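Local coordinates for berberine bridge enzyme-like 28 (Arabidopsis thaliana, PDB 5D79), which is a secreted, FAD-dependent oxidoreductase of the berberine bridge enzyme-like family that takes part in adaptation to salt stress, at residues 198-210 with 216-230. Sequence-based numbering, arbitrary orientation. Where two conformers were deposited one is given.
Sequences AADNIIDALVVDA and DRQAMGEDYFWAIRG
With CG anti to the backbone N (chi1 172°) and the chain extended from there to NE, Arg-217 runs along strand 202-208 until its NH1 meets Ile-203 O at 3.0 Å. In this part of the PCMH-type FAD-binding domain, strand 202-208 pairs antiparallel with strand 214-215, and the chain then passes into helices 217-220 and 222-227, the axis of the latter at 97° to that of the strand. Asp-204 turns its carboxylate to the start of the first helix: OD1 accepts Arg-217 N at 2.8 Å on its syn side, though well out of the carboxylate plane, while a water bridges OD2 to Gln-218 N. Glu-222 takes the guanidinium side-on, OE2 from NE and OE1 from NH2. The Phe-225 ring lies between two guanidinium groups, Arg-217 over one face and Arg-229 over the other, and points CZ at Ile-202 O, 3.4 Å away. A leucine in place of Arg-217 would probably leave Ile-203 O and the Glu-222 carboxylate without their mate and take the guanidinium from one face of Phe-225. Farther along the strand, Val-207 CG1 sits over a face of Tyr-224, whose hydroxyl is bonded to Phe-236 O, and touches Met-220 CE at 3.7 Å.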
ATOM      1  N   ALA A 198       7.529  -6.133   0.748  1.00 17.74           N
ATOM      2  CA  ALA A 198       8.616  -5.210   1.066  1.00 17.97           C
ATOM      3  C   ALA A 198       9.028  -5.360   2.530  1.00 14.99           C
ATOM      4  O   ALA A 198      10.211  -5.410   2.846  1.00 17.07           O
ATOM      5  CB  ALA A 198       8.202  -3.763   0.763  1.00 16.85           C
ATOM      6  N   ALA A 199       8.036  -5.461   3.409  1.00 15.18           N
ATOM      7  CA  ALA A 199       8.266  -5.615   4.842  1.00 17.05           C
ATOM      8  C   ALA A 199       9.015  -6.902   5.168  1.00 14.61           C
ATOM      9  O   ALA A 199       9.709  -6.992   6.184  1.00 17.02           O
ATOM     10  CB  ALA A 199       6.940  -5.577   5.593  1.00 15.66           C
ATOM     11  N   ASP A 200       8.873  -7.897   4.304  1.00 16.12           N
ATOM     12  CA  ASP A 200       9.582  -9.156   4.470  1.00 15.12           C
ATOM     13  C   ASP A 200      11.053  -9.023   4.132  1.00 15.71           C
ATOM     14  O   ASP A 200      11.815  -9.975   4.316  1.00 15.08           O
ATOM     15  CB  ASP A 200       8.954 -10.243   3.597  1.00 13.64           C
ATOM     16  CG  ASP A 200       7.526 -10.554   3.990  1.00 18.66           C
ATOM     17  OD1 ASP A 200       7.132 -10.258   5.140  1.00 20.13           O
ATOM     18  OD2 ASP A 200       6.796 -11.098   3.145  1.00 16.98           O
ATOM     19  N   ASN A 201      11.448  -7.842   3.649  1.00 17.07           N
ATOM     20  CA  ASN A 201      12.795  -7.614   3.129  1.00 16.73           C
ATOM     21  C   ASN A 201      13.479  -6.392   3.730  1.00 17.85           C
ATOM     22  O   ASN A 201      14.243  -5.677   3.071  1.00 22.44           O
ATOM     23  CB  ASN A 201      12.737  -7.498   1.612  1.00 16.46           C
ATOM     24  CG  ASN A 201      12.356  -8.808   0.954  1.00 15.79           C
ATOM     25  OD1 ASN A 201      13.219  -9.620   0.640  1.00 17.51           O
ATOM     26  ND2 ASN A 201      11.059  -9.031   0.764  1.00 15.22           N
ATOM     27  N   ILE A 202      13.205  -6.175   5.003  1.00 16.02           N
ATOM     28  CA  ILE A 202      13.780  -5.065   5.743  1.00 18.08           C
ATOM     29  C   ILE A 202      14.571  -5.600   6.932  1.00 19.24           C
ATOM     30  O   ILE A 202      14.075  -6.421   7.704  1.00 17.69           O
ATOM     31  CB  ILE A 202      12.679  -4.105   6.195  1.00 22.25           C
ATOM     32  CG1 ILE A 202      12.103  -3.400   4.959  1.00 20.92           C
ATOM     33  CG2 ILE A 202      13.223  -3.130   7.236  1.00 23.67           C
ATOM     34  CD1 ILE A 202      10.724  -2.841   5.131  1.00 18.30           C
ATOM     35  N   ILE A 203      15.811  -5.147   7.066  1.00 18.39           N
ATOM     36  CA  ILE A 203      16.734  -5.771   8.001  1.00 18.44           C
ATOM     37  C   ILE A 203      17.172  -4.870   9.162  1.00 17.09           C
ATOM     38  O   ILE A 203      17.844  -5.321  10.082  1.00 18.91           O
ATOM     39  CB  ILE A 203      17.981  -6.270   7.250  1.00 21.03           C
ATOM     40  CG1 ILE A 203      18.562  -5.153   6.397  1.00 22.56           C
ATOM     41  CG2 ILE A 203      17.636  -7.466   6.370  1.00 16.20           C
ATOM     42  CD1 ILE A 203      19.904  -5.495   5.782  1.00 25.61           C
ATOM     43  N   ASP A 204      16.790  -3.598   9.109  1.00 22.93           N
ATOM     44  CA  ASP A 204      17.043  -2.631  10.188  1.00 23.27           C
ATOM     45  C   ASP A 204      16.189  -1.407   9.877  1.00 23.36           C
ATOM     46  O   ASP A 204      15.663  -1.287   8.772  1.00 24.40           O
ATOM     47  CB  ASP A 204      18.534  -2.258  10.303  1.00 22.71           C
ATOM     48  CG  ASP A 204      18.892  -1.592  11.647  1.00 25.22           C
ATOM     49  OD1 ASP A 204      18.014  -0.983  12.295  1.00 27.18           O
ATOM     50  OD2 ASP A 204      20.071  -1.665  12.053  1.00 23.37           O
ATOM     51  N   ALA A 205      16.044  -0.505  10.839  1.00 25.04           N
ATOM     52  CA  ALA A 205      15.196   0.661  10.652  1.00 19.40           C
ATOM     53  C   ALA A 205      15.476   1.670  11.728  1.00 20.01           C
ATOM     54  O   ALA A 205      16.003   1.328  12.772  1.00 21.76           O
ATOM     55  CB  ALA A 205      13.727   0.265  10.675  1.00 18.39           C
ATOM     56  N   LEU A 206      15.122   2.919  11.467  1.00 21.84           N
ATOM     57  CA  LEU A 206      15.192   3.953  12.489  1.00 25.10           C
ATOM     58  C   LEU A 206      13.781   4.420  12.788  1.00 22.46           C
ATOM     59  O   LEU A 206      13.028   4.723  11.866  1.00 23.52           O
ATOM     60  CB  LEU A 206      16.054   5.138  12.035  1.00 25.53           C
ATOM     61  CG  LEU A 206      17.511   4.890  11.659  1.00 22.36           C
ATOM     62  CD1 LEU A 206      18.103   6.145  11.050  1.00 23.23           C
ATOM     63  CD2 LEU A 206      18.298   4.458  12.866  1.00 22.62           C
ATOM     64  N   VAL A 207      13.418   4.470  14.064  1.00 21.36           N
ATOM     65  CA  VAL A 207      12.103   4.973  14.442  1.00 23.41           C
ATOM     66  C   VAL A 207      12.208   5.953  15.634  1.00 26.12           C
ATOM     67  O   VAL A 207      13.028   5.772  16.535  1.00 25.39           O
ATOM     68  CB  VAL A 207      11.136   3.787  14.762  1.00 23.55           C
ATOM     69  CG1 VAL A 207      11.648   2.966  15.931  1.00 24.06           C
ATOM     70  CG2 VAL A 207       9.713   4.274  15.024  1.00 24.23           C
ATOM     71  N   VAL A 208      11.410   7.017  15.612  1.00 21.47           N
ATOM     72  CA  VAL A 208      11.266   7.872  16.785  1.00 22.63           C
ATOM     73  C   VAL A 208      10.046   7.416  17.579  1.00 26.39           C
ATOM     74  O   VAL A 208       8.931   7.376  17.041  1.00 23.22           O
ATOM     75  CB  VAL A 208      11.126   9.359  16.414  1.00 30.27           C
ATOM     76  CG1 VAL A 208      10.714  10.197  17.638  1.00 24.58           C
ATOM     77  CG2 VAL A 208      12.423   9.876  15.798  1.00 28.34           C
ATOM     78  N   ASP A 209      10.263   7.047  18.846  1.00 25.78           N
ATOM     79  CA  ASP A 209       9.169   6.561  19.689  1.00 26.72           C
ATOM     80  C   ASP A 209       8.541   7.707  20.488  1.00 27.62           C
ATOM     81  O   ASP A 209       8.936   8.872  20.343  1.00 25.13           O
ATOM     82  CB  ASP A 209       9.642   5.428  20.618  1.00 24.68           C
ATOM     83  CG  ASP A 209      10.633   5.889  21.668  1.00 30.94           C
ATOM     84  OD1 ASP A 209      11.274   6.930  21.479  1.00 38.52           O
ATOM     85  OD2 ASP A 209      10.784   5.197  22.691  1.00 34.36           O
ATOM     86  N   ALA A 210       7.556   7.374  21.322  1.00 29.34           N
ATOM     87  CA  ALA A 210       6.788   8.381  22.049  1.00 27.66           C
ATOM     88  C   ALA A 210       7.669   9.223  22.975  1.00 30.04           C
ATOM     89  O   ALA A 210       7.265  10.294  23.417  1.00 32.28           O
ATOM     90  CB  ALA A 210       5.660   7.719  22.838  1.00 26.39           C
ATOM     91  N   ASP A 216      17.300   2.353  16.512  1.00 23.32           N
ATOM     92  CA  ASP A 216      17.552   1.423  15.416  1.00 23.60           C
ATOM     93  C   ASP A 216      17.092   0.025  15.857  1.00 26.28           C
ATOM     94  O   ASP A 216      16.600  -0.142  16.980  1.00 25.03           O
ATOM     95  CB  ASP A 216      19.028   1.450  14.968  1.00 26.00           C
ATOM     96  CG  ASP A 216      19.996   0.939  16.027  1.00 33.67           C
ATOM     97  OD1 ASP A 216      19.583   0.757  17.188  1.00 36.95           O
ATOM     98  OD2 ASP A 216      21.187   0.732  15.695  1.00 31.86           O
ATOM     99  N   ARG A 217      17.202  -0.962  14.972  1.00 25.80           N
ATOM    100  CA  ARG A 217      16.645  -2.288  15.245  1.00 23.15           C
ATOM    101  C   ARG A 217      17.186  -2.839  16.565  1.00 24.53           C
ATOM    102  O   ARG A 217      16.456  -3.422  17.371  1.00 23.09           O
ATOM    103  CB  ARG A 217      16.954  -3.249  14.091  1.00 21.33           C
ATOM    104  CG  ARG A 217      16.568  -4.670  14.388  1.00 23.18           C
ATOM    105  CD  ARG A 217      16.906  -5.620  13.269  1.00 18.60           C
ATOM    106  NE  ARG A 217      16.264  -6.899  13.533  1.00 19.66           N
ATOM    107  CZ  ARG A 217      16.212  -7.902  12.670  1.00 17.67           C
ATOM    108  NH1 ARG A 217      16.764  -7.785  11.475  1.00 18.42           N
ATOM    109  NH2 ARG A 217      15.596  -9.020  13.000  1.00 17.40           N
ATOM    110  N   GLN A 218      18.475  -2.616  16.772  1.00 25.37           N
ATOM    111  CA  GLN A 218      19.166  -3.013  17.978  1.00 31.53           C
ATOM    112  C   GLN A 218      18.575  -2.322  19.206  1.00 31.75           C
ATOM    113  O   GLN A 218      18.343  -2.963  20.234  1.00 30.57           O
ATOM    114  CB  GLN A 218      20.652  -2.687  17.836  1.00 42.08           C
ATOM    115  CG  GLN A 218      21.561  -3.163  18.957  1.00 52.43           C
ATOM    116  CD  GLN A 218      23.010  -2.730  18.725  1.00 62.19           C
ATOM    117  OE1 GLN A 218      23.275  -1.746  18.018  1.00 63.76           O
ATOM    118  NE2 GLN A 218      23.954  -3.469  19.311  1.00 65.14           N
ATOM    119  N   ALA A 219      18.306  -1.023  19.091  1.00 31.07           N
ATOM    120  CA  ALA A 219      17.858  -0.232  20.240  1.00 29.62           C
ATOM    121  C   ALA A 219      16.371  -0.388  20.515  1.00 28.09           C
ATOM    122  O   ALA A 219      15.947  -0.298  21.665  1.00 31.16           O
ATOM    123  CB  ALA A 219      18.193   1.240  20.043  1.00 25.22           C
ATOM    124  N   MET A 220      15.583  -0.629  19.470  1.00 23.11           N
ATOM    125  CA  MET A 220      14.135  -0.697  19.616  1.00 23.56           C
ATOM    126  C   MET A 220      13.649  -2.060  20.105  1.00 24.33           C
ATOM    127  O   MET A 220      12.604  -2.144  20.739  1.00 24.79           O
ATOM    128  CB  MET A 220      13.453  -0.360  18.296  1.00 21.63           C
ATOM    129  CG  MET A 220      13.417  -1.511  17.309  1.00 20.49           C
ATOM    130  SD  MET A 220      12.602  -1.047  15.792  1.00 20.94           S
ATOM    131  CE  MET A 220      13.802   0.089  15.100  1.00 19.92           C
ATOM    132  N   GLY A 221      14.400  -3.120  19.821  1.00 21.11           N
ATOM    133  CA  GLY A 221      13.979  -4.456  20.211  1.00 26.54           C
ATOM    134  C   GLY A 221      13.236  -5.199  19.114  1.00 24.19           C
ATOM    135  O   GLY A 221      12.707  -4.577  18.194  1.00 22.58           O
ATOM    136  N   GLU A 222      13.188  -6.529  19.211  1.00 24.98           N
ATOM    137  CA  GLU A 222      12.630  -7.355  18.143  1.00 23.71           C
ATOM    138  C   GLU A 222      11.126  -7.184  18.012  1.00 21.36           C
ATOM    139  O   GLU A 222      10.601  -7.229  16.907  1.00 20.06           O
ATOM    140  CB  GLU A 222      12.972  -8.832  18.359  1.00 22.15           C
ATOM    141  CG  GLU A 222      14.421  -9.171  18.047  1.00 22.28           C
ATOM    142  CD  GLU A 222      14.803  -8.849  16.613  1.00 24.41           C
ATOM    143  OE1 GLU A 222      14.311  -9.545  15.705  1.00 25.49           O
ATOM    144  OE2 GLU A 222      15.587  -7.897  16.389  1.00 25.02           O
ATOM    145  N   ASP A 223      10.439  -6.987  19.138  1.00 25.20           N
ATOM    146  CA  ASP A 223       8.991  -6.768  19.141  0.57 23.64           C
ATOM    147  C   ASP A 223       8.652  -5.485  18.372  1.00 24.89           C
ATOM    148  O   ASP A 223       7.742  -5.454  17.538  1.00 21.22           O
ATOM    149  CB  ASP A 223       8.451  -6.687  20.582  0.57 24.43           C
ATOM    150  CG  ASP A 223       7.789  -7.985  21.050  0.57 23.26           C
ATOM    151  OD1 ASP A 223       7.530  -8.866  20.206  0.57 24.51           O
ATOM    152  OD2 ASP A 223       7.514  -8.114  22.267  0.57 18.69           O
ATOM    153  N   TYR A 224       9.389  -4.422  18.666  1.00 22.89           N
ATOM    154  CA  TYR A 224       9.184  -3.157  17.985  1.00 22.18           C
ATOM    155  C   TYR A 224       9.480  -3.331  16.492  1.00 22.08           C
ATOM    156  O   TYR A 224       8.680  -2.923  15.638  1.00 22.87           O
ATOM    157  CB  TYR A 224      10.077  -2.078  18.610  1.00 19.27           C
ATOM    158  CG  TYR A 224       9.548  -0.650  18.559  1.00 24.06           C
ATOM    159  CD1 TYR A 224       8.722  -0.203  17.516  1.00 20.42           C
ATOM    160  CD2 TYR A 224       9.894   0.258  19.555  1.00 28.44           C
ATOM    161  CE1 TYR A 224       8.260   1.106  17.487  1.00 20.55           C
ATOM    162  CE2 TYR A 224       9.441   1.557  19.532  1.00 29.77           C
ATOM    163  CZ  TYR A 224       8.630   1.983  18.502  1.00 26.65           C
ATOM    164  OH  TYR A 224       8.200   3.293  18.525  1.00 24.51           O
ATOM    165  N   PHE A 225      10.627  -3.945  16.189  1.00 19.44           N
ATOM    166  CA  PHE A 225      11.063  -4.172  14.807  1.00 19.20           C
ATOM    167  C   PHE A 225      10.061  -5.005  14.009  1.00 16.79           C
ATOM    168  O   PHE A 225       9.931  -4.883  12.792  1.00 14.60           O
ATOM    169  CB  PHE A 225      12.433  -4.856  14.781  1.00 21.94           C
ATOM    170  CG  PHE A 225      13.029  -4.948  13.402  1.00 23.11           C
ATOM    171  CD1 PHE A 225      13.456  -3.803  12.742  1.00 25.10           C
ATOM    172  CD2 PHE A 225      13.147  -6.170  12.760  1.00 21.40           C
ATOM    173  CE1 PHE A 225      13.986  -3.878  11.464  1.00 24.57           C
ATOM    174  CE2 PHE A 225      13.677  -6.251  11.487  1.00 19.82           C
ATOM    175  CZ  PHE A 225      14.097  -5.105  10.836  1.00 22.24           C
ATOM    176  N   TRP A 226       9.348  -5.864  14.711  1.00 19.66           N
ATOM    177  CA  TRP A 226       8.366  -6.718  14.076  1.00 18.24           C
ATOM    178  C   TRP A 226       7.128  -5.886  13.736  1.00 16.60           C
ATOM    179  O   TRP A 226       6.653  -5.893  12.596  1.00 16.15           O
ATOM    180  CB  TRP A 226       8.053  -7.900  15.008  1.00 19.06           C
ATOM    181  CG  TRP A 226       6.955  -8.819  14.595  1.00 16.84           C
ATOM    182  CD1 TRP A 226       7.067  -9.940  13.826  1.00 13.67           C
ATOM    183  CD2 TRP A 226       5.577  -8.726  14.975  1.00 14.84           C
ATOM    184  NE1 TRP A 226       5.838 -10.535  13.680  1.00 15.03           N
ATOM    185  CE2 TRP A 226       4.907  -9.809  14.380  1.00 16.63           C
ATOM    186  CE3 TRP A 226       4.843  -7.824  15.747  1.00 14.06           C
ATOM    187  CZ2 TRP A 226       3.537 -10.013  14.539  1.00 19.14           C
ATOM    188  CZ3 TRP A 226       3.491  -8.029  15.906  1.00 13.87           C
ATOM    189  CH2 TRP A 226       2.851  -9.110  15.308  1.00 18.26           C
ATOM    190  N   ALA A 227       6.648  -5.130  14.717  1.00 18.54           N
ATOM    191  CA  ALA A 227       5.394  -4.395  14.591  1.00 18.84           C
ATOM    192  C   ALA A 227       5.414  -3.378  13.454  1.00 18.53           C
ATOM    193  O   ALA A 227       4.410  -3.199  12.766  1.00 16.27           O
ATOM    194  CB  ALA A 227       5.064  -3.704  15.900  1.00 18.36           C
ATOM    195  N   ILE A 228       6.550  -2.719  13.250  1.00 22.15           N
ATOM    196  CA  ILE A 228       6.628  -1.680  12.223  1.00 24.85           C
ATOM    197  C   ILE A 228       6.663  -2.267  10.813  1.00 23.24           C
ATOM    198  O   ILE A 228       6.441  -1.551   9.840  1.00 19.40           O
ATOM    199  CB  ILE A 228       7.865  -0.749  12.422  1.00 20.14           C
ATOM    200  CG1 ILE A 228       9.171  -1.547  12.408  1.00 20.38           C
ATOM    201  CG2 ILE A 228       7.747   0.019  13.717  1.00 21.93           C
ATOM    202  CD1 ILE A 228      10.411  -0.680  12.489  1.00 15.72           C
ATOM    203  N   ARG A 229       6.924  -3.569  10.697  1.00 22.76           N
ATOM    204  CA  ARG A 229       7.022  -4.194   9.380  1.00 17.51           C
ATOM    205  C   ARG A 229       5.733  -4.893   8.958  1.00 16.28           C
ATOM    206  O   ARG A 229       5.752  -6.083   8.613  1.00 15.58           O
ATOM    207  CB  ARG A 229       8.182  -5.190   9.343  1.00 15.91           C
ATOM    208  CG  ARG A 229       9.558  -4.537   9.382  1.00 16.89           C
ATOM    209  CD  ARG A 229      10.645  -5.603   9.373  1.00 23.44           C
ATOM    210  NE  ARG A 229      10.646  -6.369  10.622  1.00 27.32           N
ATOM    211  CZ  ARG A 229      10.847  -7.678  10.703  1.00 20.33           C
ATOM    212  NH1 ARG A 229      11.065  -8.390   9.608  1.00 20.79           N
ATOM    213  NH2 ARG A 229      10.829  -8.272  11.885  1.00 20.07           N
ATOM    214  N   GLY A 230       4.629  -4.146   8.972  1.00 13.99           N
ATOM    215  CA  GLY A 230       3.344  -4.630   8.499  1.00 13.14           C
ATOM    216  C   GLY A 230       2.177  -4.188   9.366  1.00 15.39           C
ATOM    217  O   GLY A 230       1.026  -4.214   8.931  1.00 17.19           O
TER
HETATM  218  O   HOH W   1      20.507  -2.441  14.603  1.00 22.76           O